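Local atomic coordinates of PaxB (Photorhabdus luminescens, PDB entry 6EK4), a protein that probably serves as one component of a two-component alpha-helical pore-forming toxin of the YaxAB kind, which perforates membranes. Residues 147-152 and 287-292; 48-53 and 141-146; 35-40 and 278-283; 26-31 and 292-297; 131-136 and 300-305. One frame throughout, in Å; residues are numbered along the deposited sequence.

Contact 1 (147-152 and 287-292)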
# COMPACT_ATOMS: atom_id res chain seq x y z
N GLU A 147 6.26 -13.89 -0.27
CA GLU A 147 6.22 -15.32 0.03
C GLU A 147 5.09 -15.62 1.02
O GLU A 147 5.10 -15.12 2.15
CB GLU A 147 7.55 -15.82 0.59
CG GLU A 147 8.59 -16.12 -0.49
CD GLU A 147 9.93 -16.56 0.08
OE1 GLU A 147 10.87 -16.74 -0.72
OE2 GLU A 147 10.04 -16.73 1.31
N ARG A 148 4.13 -16.43 0.58
CA ARG A 148 2.92 -16.77 1.34
C ARG A 148 2.25 -15.59 2.05
O ARG A 148 1.78 -15.71 3.18
CB ARG A 148 3.19 -17.93 2.33
CG ARG A 148 4.22 -17.66 3.41
CD ARG A 148 4.17 -18.73 4.49
NE ARG A 148 5.43 -18.84 5.22
CZ ARG A 148 5.69 -19.77 6.14
NH1 ARG A 148 4.77 -20.69 6.46
NH2 ARG A 148 6.87 -19.79 6.74
N LEU A 149 2.20 -14.45 1.36
CA LEU A 149 1.49 -13.27 1.88
C LEU A 149 0.04 -13.28 1.39
O LEU A 149 -0.85 -12.78 2.08
CB LEU A 149 2.20 -11.98 1.47
CG LEU A 149 2.19 -10.89 2.56
CD1 LEU A 149 3.20 -11.21 3.66
CD2 LEU A 149 2.48 -9.53 1.96
N GLU A 150 -0.18 -13.83 0.19
CA GLU A 150 -1.53 -14.14 -0.29
C GLU A 150 -2.18 -15.20 0.59
O GLU A 150 -3.41 -15.21 0.76
CB GLU A 150 -1.49 -14.62 -1.74
CG GLU A 150 -1.19 -13.54 -2.77
CD GLU A 150 -2.43 -12.78 -3.21
OE1 GLU A 150 -2.47 -12.36 -4.39
OE2 GLU A 150 -3.36 -12.60 -2.40
N SER A 151 -1.36 -16.10 1.14
CA SER A 151 -1.82 -17.10 2.10
C SER A 151 -2.22 -16.46 3.42
O SER A 151 -3.27 -16.79 3.99
CB SER A 151 -0.72 -18.14 2.34
OG SER A 151 -1.15 -19.15 3.24
N SER A 152 -1.39 -15.54 3.91
CA SER A 152 -1.66 -14.82 5.16
C SER A 152 -2.89 -13.93 5.05
O SER A 152 -3.70 -13.88 5.98
CB SER A 152 -0.45 -13.98 5.56
OG SER A 152 0.66 -14.80 5.88
N ASP A 287 -0.68 -3.01 2.73
CA ASP A 287 0.39 -2.04 2.52
C ASP A 287 1.64 -2.71 1.94
O ASP A 287 2.33 -2.12 1.12
CB ASP A 287 0.74 -1.32 3.83
CG ASP A 287 -0.36 -0.38 4.30
OD1 ASP A 287 -1.11 0.16 3.45
OD2 ASP A 287 -0.48 -0.17 5.53
N VAL A 288 1.93 -3.94 2.38
CA VAL A 288 3.06 -4.70 1.85
C VAL A 288 2.83 -5.06 0.38
O VAL A 288 3.75 -4.99 -0.43
CB VAL A 288 3.34 -5.98 2.67
CG1 VAL A 288 4.43 -6.82 2.02
CG2 VAL A 288 3.74 -5.63 4.10
N HIS A 289 1.60 -5.44 0.05
CA HIS A 289 1.20 -5.67 -1.34
C HIS A 289 1.35 -4.39 -2.17
O HIS A 289 1.75 -4.45 -3.34
CB HIS A 289 -0.25 -6.17 -1.43
CG HIS A 289 -0.38 -7.66 -1.37
ND1 HIS A 289 -0.55 -8.43 -2.50
CD2 HIS A 289 -0.37 -8.51 -0.32
CE1 HIS A 289 -0.64 -9.70 -2.15
NE2 HIS A 289 -0.53 -9.78 -0.83
N GLN A 290 1.02 -3.25 -1.57
CA GLN A 290 1.17 -1.96 -2.22
C GLN A 290 2.64 -1.60 -2.41
O GLN A 290 3.01 -1.03 -3.43
CB GLN A 290 0.46 -0.86 -1.41
CG GLN A 290 0.42 0.51 -2.08
CD GLN A 290 -0.26 0.49 -3.44
OE1 GLN A 290 0.20 1.14 -4.38
NE2 GLN A 290 -1.35 -0.26 -3.56
N ILE A 291 3.48 -1.94 -1.43
CA ILE A 291 4.93 -1.71 -1.53
C ILE A 291 5.53 -2.46 -2.72
O ILE A 291 6.42 -1.93 -3.39
CB ILE A 291 5.66 -2.08 -0.21
CG1 ILE A 291 5.44 -0.98 0.83
CG2 ILE A 291 7.15 -2.27 -0.44
CD1 ILE A 291 5.83 -1.37 2.24
N ASP A 292 5.05 -3.67 -2.97
CA ASP A 292 5.50 -4.45 -4.13
C ASP A 292 5.06 -3.80 -5.44
O ASP A 292 5.80 -3.82 -6.43
CB ASP A 292 4.99 -5.89 -4.07
CG ASP A 292 5.67 -6.79 -5.08
OD1 ASP A 292 6.88 -7.04 -4.94
OD2 ASP A 292 4.99 -7.25 -6.03
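Apolar contact between Leu149 and Val288 forms the buried part of this meeting. Methyl CD2 of Leu149 lies 3.3 Å from CG1 of Val288, and the two side chains cross at about a right angle. With CG1 opposite the backbone N (chi1 174°), Val288 points this methyl at the leucine. The same Leu149 CD2 also borders the imidazole, 3.8 Å from His289 CD2, at an oblique position.

Segment 147-152 runs from the preceding loop into the first turn of helix 149-193, with Arg148 in the N-cap position, and it lies beside helix 247-321, a long rod of the all-helical fold. Ile43 of helix 42-73 touches both Leu149 and Val288, so a third helix joins the apolar cluster, to which Ile145 of a loop also contributes.

The polar part lies nearer the surface, Glu150 being exposed. Glu150, bent at chi2 (-85°), swings its carboxyl end to the rim of the His289 ring: Glu150 CD is 3.7 Å from His289 CE1, near the ring plane, with CG also at the edge. Carboxylate and ring planes are 72° apart. Glu150 OE2 and His289 NE2 remain 4.3 Å apart, too far for a direct bond, though a carboxylate this near would probably favour protonation of the imidazole, whose charge is not seen.

Contact 2 (48-53 and 141-146)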
# COMPACT_ATOMS: atom_id res chain seq x y z
N LEU A 48 11.59 -2.03 5.26
CA LEU A 48 12.53 -0.94 5.53
C LEU A 48 13.78 -1.04 4.66
O LEU A 48 14.36 -0.01 4.30
CB LEU A 48 12.92 -0.91 7.02
CG LEU A 48 11.80 -0.52 7.99
CD1 LEU A 48 12.23 -0.79 9.43
CD2 LEU A 48 11.39 0.93 7.82
N ARG A 49 14.19 -2.26 4.31
CA ARG A 49 15.30 -2.46 3.38
C ARG A 49 14.93 -1.96 1.98
O ARG A 49 15.76 -1.35 1.30
CB ARG A 49 15.69 -3.93 3.28
CG ARG A 49 16.34 -4.51 4.53
CD ARG A 49 16.59 -6.00 4.35
NE ARG A 49 16.91 -6.68 5.60
CZ ARG A 49 16.95 -8.00 5.76
NH1 ARG A 49 16.70 -8.81 4.74
NH2 ARG A 49 17.25 -8.52 6.95
N ILE A 50 13.70 -2.22 1.57
CA ILE A 50 13.22 -1.81 0.25
C ILE A 50 13.13 -0.29 0.15
O ILE A 50 13.54 0.29 -0.86
CB ILE A 50 11.85 -2.45 -0.10
CG1 ILE A 50 12.00 -3.97 -0.26
CG2 ILE A 50 11.28 -1.87 -1.38
CD1 ILE A 50 10.69 -4.74 -0.18
N SER A 51 12.62 0.36 1.19
CA SER A 51 12.52 1.82 1.21
C SER A 51 13.90 2.48 1.23
O SER A 51 14.10 3.52 0.59
CB SER A 51 11.70 2.30 2.41
OG SER A 51 12.44 2.20 3.62
N LEU A 52 14.84 1.87 1.95
CA LEU A 52 16.20 2.40 2.07
C LEU A 52 16.95 2.31 0.73
O LEU A 52 17.58 3.28 0.30
CB LEU A 52 16.97 1.65 3.16
CG LEU A 52 18.16 2.39 3.78
CD1 LEU A 52 17.68 3.45 4.77
CD2 LEU A 52 19.11 1.41 4.47
N TYR A 53 16.88 1.14 0.09
CA TYR A 53 17.48 0.95 -1.23
C TYR A 53 16.72 1.70 -2.32
O TYR A 53 17.32 2.13 -3.31
CB TYR A 53 17.56 -0.54 -1.58
CG TYR A 53 18.59 -1.34 -0.81
CD1 TYR A 53 19.91 -0.90 -0.69
CD2 TYR A 53 18.26 -2.57 -0.23
CE1 TYR A 53 20.85 -1.64 0.01
CE2 TYR A 53 19.20 -3.31 0.47
CZ TYR A 53 20.49 -2.85 0.58
OH TYR A 53 21.43 -3.58 1.27
N SER A 141 15.06 -5.06 -5.78
CA SER A 141 14.27 -6.17 -6.30
C SER A 141 14.53 -7.51 -5.59
O SER A 141 13.64 -8.36 -5.53
CB SER A 141 14.50 -6.34 -7.80
OG SER A 141 15.85 -6.66 -8.07
N ASN A 142 15.75 -7.69 -5.07
CA ASN A 142 16.13 -8.96 -4.44
C ASN A 142 15.54 -9.20 -3.04
O ASN A 142 15.64 -10.31 -2.51
CB ASN A 142 17.66 -9.09 -4.38
CG ASN A 142 18.28 -9.44 -5.73
OD1 ASN A 142 17.59 -9.89 -6.65
ND2 ASN A 142 19.58 -9.24 -5.85
N VAL A 143 14.93 -8.18 -2.45
CA VAL A 143 14.23 -8.34 -1.17
C VAL A 143 12.89 -9.02 -1.43
O VAL A 143 12.04 -8.47 -2.13
CB VAL A 143 14.00 -6.99 -0.46
CG1 VAL A 143 13.29 -7.21 0.87
CG2 VAL A 143 15.31 -6.25 -0.26
N VAL A 144 12.71 -10.22 -0.88
CA VAL A 144 11.50 -11.01 -1.11
C VAL A 144 10.49 -10.76 -0.00
O VAL A 144 10.77 -11.01 1.17
CB VAL A 144 11.83 -12.52 -1.18
CG1 VAL A 144 10.61 -13.31 -1.65
CG2 VAL A 144 13.01 -12.77 -2.11
N ILE A 145 9.30 -10.28 -0.38
CA ILE A 145 8.25 -9.93 0.59
C ILE A 145 6.91 -10.65 0.39
O ILE A 145 6.11 -10.72 1.33
CB ILE A 145 8.00 -8.41 0.63
CG1 ILE A 145 7.80 -7.85 -0.79
CG2 ILE A 145 9.15 -7.69 1.31
CD1 ILE A 145 7.24 -6.44 -0.82
N LEU A 146 6.66 -11.18 -0.81
CA LEU A 146 5.36 -11.78 -1.14
C LEU A 146 5.28 -13.30 -0.96
O LEU A 146 4.34 -13.93 -1.44
CB LEU A 146 4.95 -11.41 -2.57
CG LEU A 146 4.74 -9.93 -2.90
CD1 LEU A 146 4.21 -9.79 -4.32
CD2 LEU A 146 3.79 -9.26 -1.91
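Ile50 turns its CG1 branch away from its own carbonyl carbon (chi1 -67°), and the branch runs on extended (chi2 163°), which carries CD1 out from helix 42-73 toward Val143 and Ile145. In Ile145 the CG1 branch sits between backbone N and carbonyl carbon (chi1 50°), while CG2 lies beside the N and faces the isoleucine of the helix.

With Val143 the meeting is broad: Ile50 CG1 approaches Val143 CB to 3.6 Å, and Ile50 CD1 comes within 3.7 Å of Val143 CG1, the two side chains crossing at a slant. The other methyl, Val143 CG2, is farther off, 4.0 Å from Ile50 CG1. Ile50 and Ile145 instead reach toward each other tip to tip, with Ile50 CD1 at 3.6 Å from Ile145 CG2 and 3.9 Å from Ile145 CD1.

Segment 141-146 runs from the end of helix 101-141 into the connection to helix 149-193, a link between two long helices that is laid against the flank of a third. Arg295 of helix 247-321 touches both Ile50 and Ile145, and its NH1 hydrogen-bonds to Val143 O.

At the margin, the aliphatic base of Arg49 adds a lighter touch, its CB 4.2 Å from Val143 CG2. The guanidinium of Arg49 is engaged within its own helix, in a salt bridge to Glu45.

Contact 3 (35-40 and 278-283); sequences QQKSGI and VEQRIA
Ser38 and Arg281 meet through backbone and aliphatic chain, and no hydrogen bond crosses between the segments. The carbonyl oxygen Ser38 O rests against the aliphatic chain of the arginine, 3.3 Å from Arg281 CG and 3.4 Å from Arg281 CD. The backbones are close here, the alpha carbons of Ser38 and Arg281 being 4.2 Å apart. Arg281 bends at chi3 (-64°), which takes its guanidinium back along its own helix, where one face lies over Val278 CA with an offset toward the rim. Near helix 149-193 its NH2 has a long, weak ion pair with Glu156, and the like-charged Arg159 is also close.

A second kind of contact pairs two extended chains near the surface, those of Lys37 and Gln280, with Lys37 CD 3.6 Å from Gln280 NE2. Nearer the backbone, Gln280 CG is 3.7 Å from Lys37 O. This is a van der Waals meeting of methylenes with polar atoms.

Segment 35-40 leaves helix 19-35 at Gln36 and forms most of the loop to helix 42-73; the positive phi of Gly39 (76°) is one that favours glycine. The arrangement is that of a helical hairpin whose connecting turn is seated against a long helix, 247-321, of an elongated helical bundle.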
# COMPACT_ATOMS: atom_id res chain seq x y z
N GLN A 35 4.09 3.15 8.26
CA GLN A 35 2.74 3.09 8.83
C GLN A 35 2.18 1.66 8.87
O GLN A 35 1.34 1.35 9.71
CB GLN A 35 1.78 4.02 8.07
CG GLN A 35 1.32 3.50 6.71
CD GLN A 35 0.52 4.53 5.93
OE1 GLN A 35 0.67 5.74 6.13
NE2 GLN A 35 -0.34 4.06 5.03
N GLN A 36 2.65 0.81 7.96
CA GLN A 36 2.26 -0.60 7.91
C GLN A 36 2.52 -1.30 9.25
O GLN A 36 3.62 -1.21 9.80
CB GLN A 36 3.01 -1.31 6.77
CG GLN A 36 3.03 -2.84 6.82
CD GLN A 36 4.31 -3.41 7.41
OE1 GLN A 36 5.37 -2.77 7.39
NE2 GLN A 36 4.23 -4.63 7.91
N LYS A 37 1.50 -1.98 9.76
CA LYS A 37 1.59 -2.71 11.02
C LYS A 37 0.92 -4.09 10.91
O LYS A 37 -0.11 -4.35 11.53
CB LYS A 37 0.97 -1.89 12.16
CG LYS A 37 1.78 -0.66 12.54
CD LYS A 37 1.03 0.25 13.49
CE LYS A 37 1.82 1.52 13.77
NZ LYS A 37 1.15 2.40 14.77
N SER A 38 1.52 -4.95 10.09
CA SER A 38 1.07 -6.34 9.94
C SER A 38 1.53 -7.21 11.12
O SER A 38 0.93 -8.24 11.41
CB SER A 38 1.58 -6.94 8.63
OG SER A 38 2.99 -6.93 8.56
N GLY A 39 2.61 -6.79 11.78
CA GLY A 39 3.10 -7.46 12.98
C GLY A 39 3.83 -8.77 12.73
O GLY A 39 3.86 -9.65 13.59
N ILE A 40 4.44 -8.89 11.55
CA ILE A 40 5.21 -10.09 11.19
C ILE A 40 6.69 -9.90 11.55
O ILE A 40 7.38 -10.88 11.84
CB ILE A 40 5.05 -10.43 9.69
CG1 ILE A 40 3.57 -10.61 9.34
CG2 ILE A 40 5.83 -11.69 9.34
CD1 ILE A 40 3.26 -10.55 7.85
N VAL A 278 -7.24 -8.14 13.71
CA VAL A 278 -7.23 -8.69 12.35
C VAL A 278 -7.33 -7.59 11.29
O VAL A 278 -6.66 -7.66 10.26
CB VAL A 278 -8.34 -9.76 12.11
CG1 VAL A 278 -8.17 -10.93 13.06
CG2 VAL A 278 -9.74 -9.17 12.23
N GLU A 279 -8.15 -6.57 11.55
CA GLU A 279 -8.31 -5.46 10.61
C GLU A 279 -7.04 -4.63 10.45
O GLU A 279 -6.76 -4.13 9.37
CB GLU A 279 -9.48 -4.56 11.02
CG GLU A 279 -10.85 -5.10 10.63
CD GLU A 279 -11.96 -4.07 10.74
OE1 GLU A 279 -11.76 -2.92 10.29
OE2 GLU A 279 -13.04 -4.41 11.26
N GLN A 280 -6.28 -4.48 11.54
CA GLN A 280 -4.99 -3.79 11.48
C GLN A 280 -3.96 -4.62 10.71
O GLN A 280 -3.15 -4.07 9.97
CB GLN A 280 -4.47 -3.48 12.89
CG GLN A 280 -3.14 -2.75 12.89
CD GLN A 280 -2.87 -2.01 14.19
OE1 GLN A 280 -3.16 -2.51 15.28
NE2 GLN A 280 -2.31 -0.81 14.08
N ARG A 281 -4.00 -5.94 10.90
CA ARG A 281 -3.06 -6.84 10.23
C ARG A 281 -3.39 -7.02 8.74
O ARG A 281 -2.48 -7.14 7.92
CB ARG A 281 -3.00 -8.20 10.93
CG ARG A 281 -2.28 -8.15 12.27
CD ARG A 281 -1.93 -9.53 12.78
NE ARG A 281 -3.12 -10.33 13.07
CZ ARG A 281 -3.90 -10.18 14.14
NH1 ARG A 281 -3.64 -9.25 15.06
NH2 ARG A 281 -4.95 -10.97 14.29
N ILE A 282 -4.68 -7.02 8.40
CA ILE A 282 -5.11 -7.04 7.00
C ILE A 282 -4.68 -5.75 6.31
O ILE A 282 -4.23 -5.77 5.16
CB ILE A 282 -6.64 -7.25 6.87
CG1 ILE A 282 -7.02 -8.68 7.29
CG2 ILE A 282 -7.11 -7.00 5.44
CD1 ILE A 282 -8.47 -8.84 7.67
N ALA A 283 -4.82 -4.63 7.02
CA ALA A 283 -4.37 -3.32 6.51
C ALA A 283 -2.86 -3.30 6.31
O ALA A 283 -2.37 -2.71 5.35
CB ALA A 283 -4.80 -2.21 7.47

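Contact 4 (26-31 and 292-297)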
# COMPACT_ATOMS: atom_id res chain seq x y z
N VAL A 26 8.97 5.91 -4.81
CA VAL A 26 9.94 5.81 -3.72
C VAL A 26 9.40 6.52 -2.47
O VAL A 26 9.57 6.02 -1.35
CB VAL A 26 11.30 6.43 -4.13
CG1 VAL A 26 12.25 6.52 -2.94
CG2 VAL A 26 11.94 5.61 -5.24
N LYS A 27 8.75 7.66 -2.67
CA LYS A 27 8.11 8.41 -1.58
C LYS A 27 6.98 7.59 -0.94
O LYS A 27 6.83 7.58 0.28
CB LYS A 27 7.56 9.74 -2.12
CG LYS A 27 6.84 10.62 -1.11
CD LYS A 27 7.78 11.14 -0.03
CE LYS A 27 7.11 12.22 0.80
NZ LYS A 27 8.05 12.81 1.81
N ASN A 28 6.20 6.90 -1.77
CA ASN A 28 5.09 6.07 -1.29
C ASN A 28 5.55 4.83 -0.53
O ASN A 28 4.88 4.39 0.40
CB ASN A 28 4.19 5.65 -2.45
CG ASN A 28 3.46 6.82 -3.09
OD1 ASN A 28 3.26 7.87 -2.46
ND2 ASN A 28 3.05 6.65 -4.34
N ILE A 29 6.69 4.26 -0.94
CA ILE A 29 7.26 3.10 -0.26
C ILE A 29 7.72 3.49 1.15
O ILE A 29 7.51 2.74 2.10
CB ILE A 29 8.41 2.46 -1.07
CG1 ILE A 29 7.84 1.72 -2.28
CG2 ILE A 29 9.21 1.49 -0.21
CD1 ILE A 29 8.86 1.37 -3.34
N TRP A 30 8.34 4.66 1.28
CA TRP A 30 8.76 5.18 2.58
C TRP A 30 7.57 5.35 3.52
O TRP A 30 7.59 4.89 4.66
CB TRP A 30 9.49 6.51 2.43
CG TRP A 30 9.97 7.09 3.73
CD1 TRP A 30 9.29 7.96 4.54
CD2 TRP A 30 11.21 6.83 4.37
NE1 TRP A 30 10.05 8.26 5.65
CE2 TRP A 30 11.23 7.57 5.57
CE3 TRP A 30 12.32 6.03 4.05
CZ2 TRP A 30 12.32 7.55 6.45
CZ3 TRP A 30 13.40 6.01 4.93
CH2 TRP A 30 13.39 6.76 6.11
N ARG A 31 6.53 6.01 3.02
CA ARG A 31 5.32 6.27 3.79
C ARG A 31 4.64 4.97 4.23
O ARG A 31 4.26 4.82 5.39
CB ARG A 31 4.34 7.12 2.98
CG ARG A 31 3.08 7.53 3.72
CD ARG A 31 2.23 8.50 2.91
NE ARG A 31 2.03 8.04 1.53
CZ ARG A 31 1.21 7.06 1.15
NH1 ARG A 31 0.49 6.38 2.04
NH2 ARG A 31 1.13 6.74 -0.14
N ASP A 292 5.05 -3.67 -2.97
CA ASP A 292 5.50 -4.45 -4.13
C ASP A 292 5.06 -3.80 -5.44
O ASP A 292 5.80 -3.82 -6.43
CB ASP A 292 4.99 -5.89 -4.07
CG ASP A 292 5.67 -6.79 -5.08
OD1 ASP A 292 6.88 -7.04 -4.94
OD2 ASP A 292 4.99 -7.25 -6.03
N LYS A 293 3.85 -3.24 -5.46
CA LYS A 293 3.32 -2.58 -6.65
C LYS A 293 4.00 -1.23 -6.90
O LYS A 293 4.19 -0.84 -8.05
CB LYS A 293 1.80 -2.40 -6.54
CG LYS A 293 1.04 -3.72 -6.64
CD LYS A 293 -0.46 -3.52 -6.44
CE LYS A 293 -1.19 -4.86 -6.44
NZ LYS A 293 -2.64 -4.71 -6.13
N GLU A 294 4.35 -0.52 -5.83
CA GLU A 294 5.13 0.71 -5.94
C GLU A 294 6.56 0.41 -6.38
O GLU A 294 7.16 1.18 -7.14
CB GLU A 294 5.14 1.48 -4.62
CG GLU A 294 3.77 1.99 -4.16
CD GLU A 294 3.24 3.15 -4.98
OE1 GLU A 294 3.95 3.66 -5.88
OE2 GLU A 294 2.08 3.56 -4.73
N ARG A 295 7.11 -0.70 -5.90
CA ARG A 295 8.45 -1.14 -6.31
C ARG A 295 8.49 -1.51 -7.78
O ARG A 295 9.46 -1.21 -8.48
CB ARG A 295 8.92 -2.32 -5.46
CG ARG A 295 10.28 -2.86 -5.87
CD ARG A 295 10.83 -3.88 -4.88
NE ARG A 295 10.01 -5.09 -4.83
CZ ARG A 295 10.36 -6.20 -4.18
NH1 ARG A 295 11.51 -6.27 -3.53
NH2 ARG A 295 9.54 -7.25 -4.19
N THR A 296 7.44 -2.18 -8.26
CA THR A 296 7.33 -2.54 -9.67
C THR A 296 7.26 -1.29 -10.54
O THR A 296 7.85 -1.25 -11.62
CB THR A 296 6.09 -3.42 -9.92
OG1 THR A 296 6.17 -4.61 -9.14
CG2 THR A 296 5.97 -3.80 -11.40
N THR A 297 6.55 -0.26 -10.07
CA THR A 297 6.40 0.99 -10.81
C THR A 297 7.72 1.74 -10.97
O THR A 297 8.03 2.22 -12.06
CB THR A 297 5.36 1.91 -10.14
OG1 THR A 297 4.07 1.28 -10.17
CG2 THR A 297 5.27 3.25 -10.86
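Ile29 and Glu294 form the tight side of this helix pair. Their side chains run past each other in opposite directions, with Ile29 CG1 3.6 Å from Glu294 CB. Beyond that, methyl Ile29 CD1 slips onto the helix backbone, 3.7 Å from Arg295 N. The helices are close to antiparallel: the axes of the two short segments run at 159°, 9.0 Å apart at closest approach. Ile29 is buried, with Leu298 and Ser51 also touching it.

The looser side is polar and nearer the surface. Glu294 bends at chi2 and lays its carboxylate against Asn28, whose CB is 3.7 Å from Glu294 CD. Amide and carboxylate planes are 70° apart. Asn28 ND2 gives two weak hydrogen bonds, one to Glu294 OE2 at 3.3 Å, distinctly bent, and one to Glu294 OE1 at 3.5 Å, nearly straight (173°). The amide oxygen of Asn28 accepts from Gln24 NE2 and, weakly, from Arg31.

Arg295 leads its guanidinium away from this interface: NH2 makes a salt bridge to Asp292 OD1 at 2.8 Å within the helix, and NH1 bonds to the carbonyls of Val140 and Val143. Two long, weak bonds suggest that the amide adds modest polar attraction to the van der Waals contact of Ile29 with the aliphatic part of Glu294; Arg31, whose NH2 is 5.7 Å from Glu294 OE2, probably adds some favourable electrostatics.

Contact 5 (131-136 and 300-305)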
# COMPACT_ATOMS: atom_id res chain seq x y z
N ASN A 131 25.90 0.62 -14.83
CA ASN A 131 26.28 -0.40 -13.85
C ASN A 131 25.84 -0.03 -12.43
O ASN A 131 25.48 -0.91 -11.65
CB ASN A 131 27.79 -0.64 -13.87
CG ASN A 131 28.27 -1.24 -15.19
OD1 ASN A 131 27.50 -1.41 -16.13
ND2 ASN A 131 29.56 -1.56 -15.25
N LEU A 132 25.88 1.26 -12.11
CA LEU A 132 25.43 1.76 -10.82
C LEU A 132 23.92 1.58 -10.67
O LEU A 132 23.45 1.06 -9.66
CB LEU A 132 25.80 3.24 -10.65
CG LEU A 132 25.32 3.97 -9.40
CD1 LEU A 132 25.63 3.19 -8.13
CD2 LEU A 132 25.93 5.36 -9.33
N MET A 133 23.16 2.02 -11.68
CA MET A 133 21.70 1.88 -11.67
C MET A 133 21.28 0.41 -11.65
O MET A 133 20.25 0.07 -11.07
CB MET A 133 21.08 2.60 -12.87
CG MET A 133 19.56 2.61 -12.91
SD MET A 133 18.76 3.27 -11.42
CE MET A 133 19.23 4.99 -11.51
N ALA A 134 22.07 -0.45 -12.29
CA ALA A 134 21.83 -1.89 -12.28
C ALA A 134 22.03 -2.48 -10.88
O ALA A 134 21.29 -3.37 -10.47
CB ALA A 134 22.73 -2.59 -13.28
N SER A 135 23.03 -1.97 -10.16
CA SER A 135 23.28 -2.39 -8.78
C SER A 135 22.17 -1.94 -7.83
O SER A 135 21.85 -2.63 -6.87
CB SER A 135 24.63 -1.86 -8.28
OG SER A 135 25.70 -2.47 -8.97
N ARG A 136 21.59 -0.77 -8.12
CA ARG A 136 20.48 -0.25 -7.33
C ARG A 136 19.21 -1.07 -7.58
O ARG A 136 18.49 -1.41 -6.64
CB ARG A 136 20.22 1.22 -7.66
CG ARG A 136 21.36 2.15 -7.29
CD ARG A 136 21.43 2.40 -5.79
NE ARG A 136 22.77 2.81 -5.37
CZ ARG A 136 23.78 1.97 -5.13
NH1 ARG A 136 23.64 0.66 -5.26
NH2 ARG A 136 24.96 2.46 -4.75
N LEU A 300 10.37 -0.09 -13.35
CA LEU A 300 10.10 0.16 -14.77
C LEU A 300 10.79 1.43 -15.25
O LEU A 300 11.40 1.45 -16.32
CB LEU A 300 8.59 0.26 -15.03
CG LEU A 300 7.84 -1.00 -15.48
CD1 LEU A 300 8.35 -2.27 -14.81
CD2 LEU A 300 6.34 -0.83 -15.25
N GLN A 301 10.70 2.49 -14.45
CA GLN A 301 11.37 3.76 -14.75
C GLN A 301 12.88 3.64 -14.55
O GLN A 301 13.65 4.24 -15.29
CB GLN A 301 10.82 4.88 -13.86
CG GLN A 301 9.32 5.13 -14.00
CD GLN A 301 8.92 5.57 -15.39
OE1 GLN A 301 9.70 6.18 -16.12
NE2 GLN A 301 7.68 5.27 -15.76
N ALA A 302 13.28 2.87 -13.54
CA ALA A 302 14.70 2.66 -13.23
C ALA A 302 15.41 1.86 -14.32
O ALA A 302 16.55 2.15 -14.68
CB ALA A 302 14.86 1.97 -11.89
N ALA A 303 14.72 0.84 -14.84
CA ALA A 303 15.27 0.00 -15.90
C ALA A 303 15.47 0.79 -17.20
O ALA A 303 16.40 0.52 -17.96
CB ALA A 303 14.38 -1.20 -16.15
N LYS A 304 14.59 1.76 -17.45
CA LYS A 304 14.68 2.60 -18.64
C LYS A 304 15.87 3.57 -18.58
O LYS A 304 16.41 3.95 -19.62
CB LYS A 304 13.38 3.37 -18.86
CG LYS A 304 12.22 2.50 -19.33
CD LYS A 304 10.91 3.28 -19.37
CE LYS A 304 9.74 2.39 -19.74
NZ LYS A 304 8.47 3.16 -19.87
N LEU A 305 16.26 3.97 -17.37
CA LEU A 305 17.46 4.79 -17.18
C LEU A 305 18.72 3.99 -17.50
O LEU A 305 19.61 4.47 -18.21
CB LEU A 305 17.54 5.33 -15.75
CG LEU A 305 16.50 6.39 -15.36
CD1 LEU A 305 16.42 6.53 -13.85
CD2 LEU A 305 16.82 7.73 -16.00
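A small, mainly apolar helix-to-helix contact, in which Met133 of helix 101-141 reaches across to Ala302 and Leu305 of helix 247-321, lies some way along the bundle, its centre about 23 Å from the centre of the chain. All three residues are buried, and no hydrogen bond links the segments.

Met133 does the spanning. With CG opposite its backbone N (chi1 -176°), its chain leaves the helix directly toward the partner, then bends at chi2 and chi3, turning the thioether across the other helix. CG and SD meet Ala302, CE meets Leu305. Met133 CG is 3.5 Å from the backbone oxygen Ala302 O, Met133 SD lies 4.1 Å from the methyl Ala302 CB, and Met133 CE comes to 4.0 Å from Leu305 CD1. Met133 SD is also 4.1 Å from Ala302 O, so the thioether lies close to the backbone beside the small alanine.

Leu57 of helix 42-73 touches both Met133 and Ala302, while Leu305 also meets Ala61 of that helix and Leu22 of helix 19-35. Side chains from several helices converging on one apolar interior are typical of a helical bundle core.

How the contacts relate
Helix 247-321 joins four of the contacts, meeting in sequence order 278-283 (contact 3), 287-292 (contact 1), 292-297 (contact 4) and 300-305 (contact 5). Contacts 3 and 5, at the two ends of this series, have centres about 31 Å apart. Contact 2 does not use that helix, but its centre is only about 10 Å from that of contact 4, and the two touch, for instance where Ser51 CA meets Ile29 CG2. Contacts 1 and 4 share Asp292, and contact 1 also touches contacts 2 and 3. Early, middle and late parts of the chain are thus gathered along one long helix in the central region of this elongated molecule.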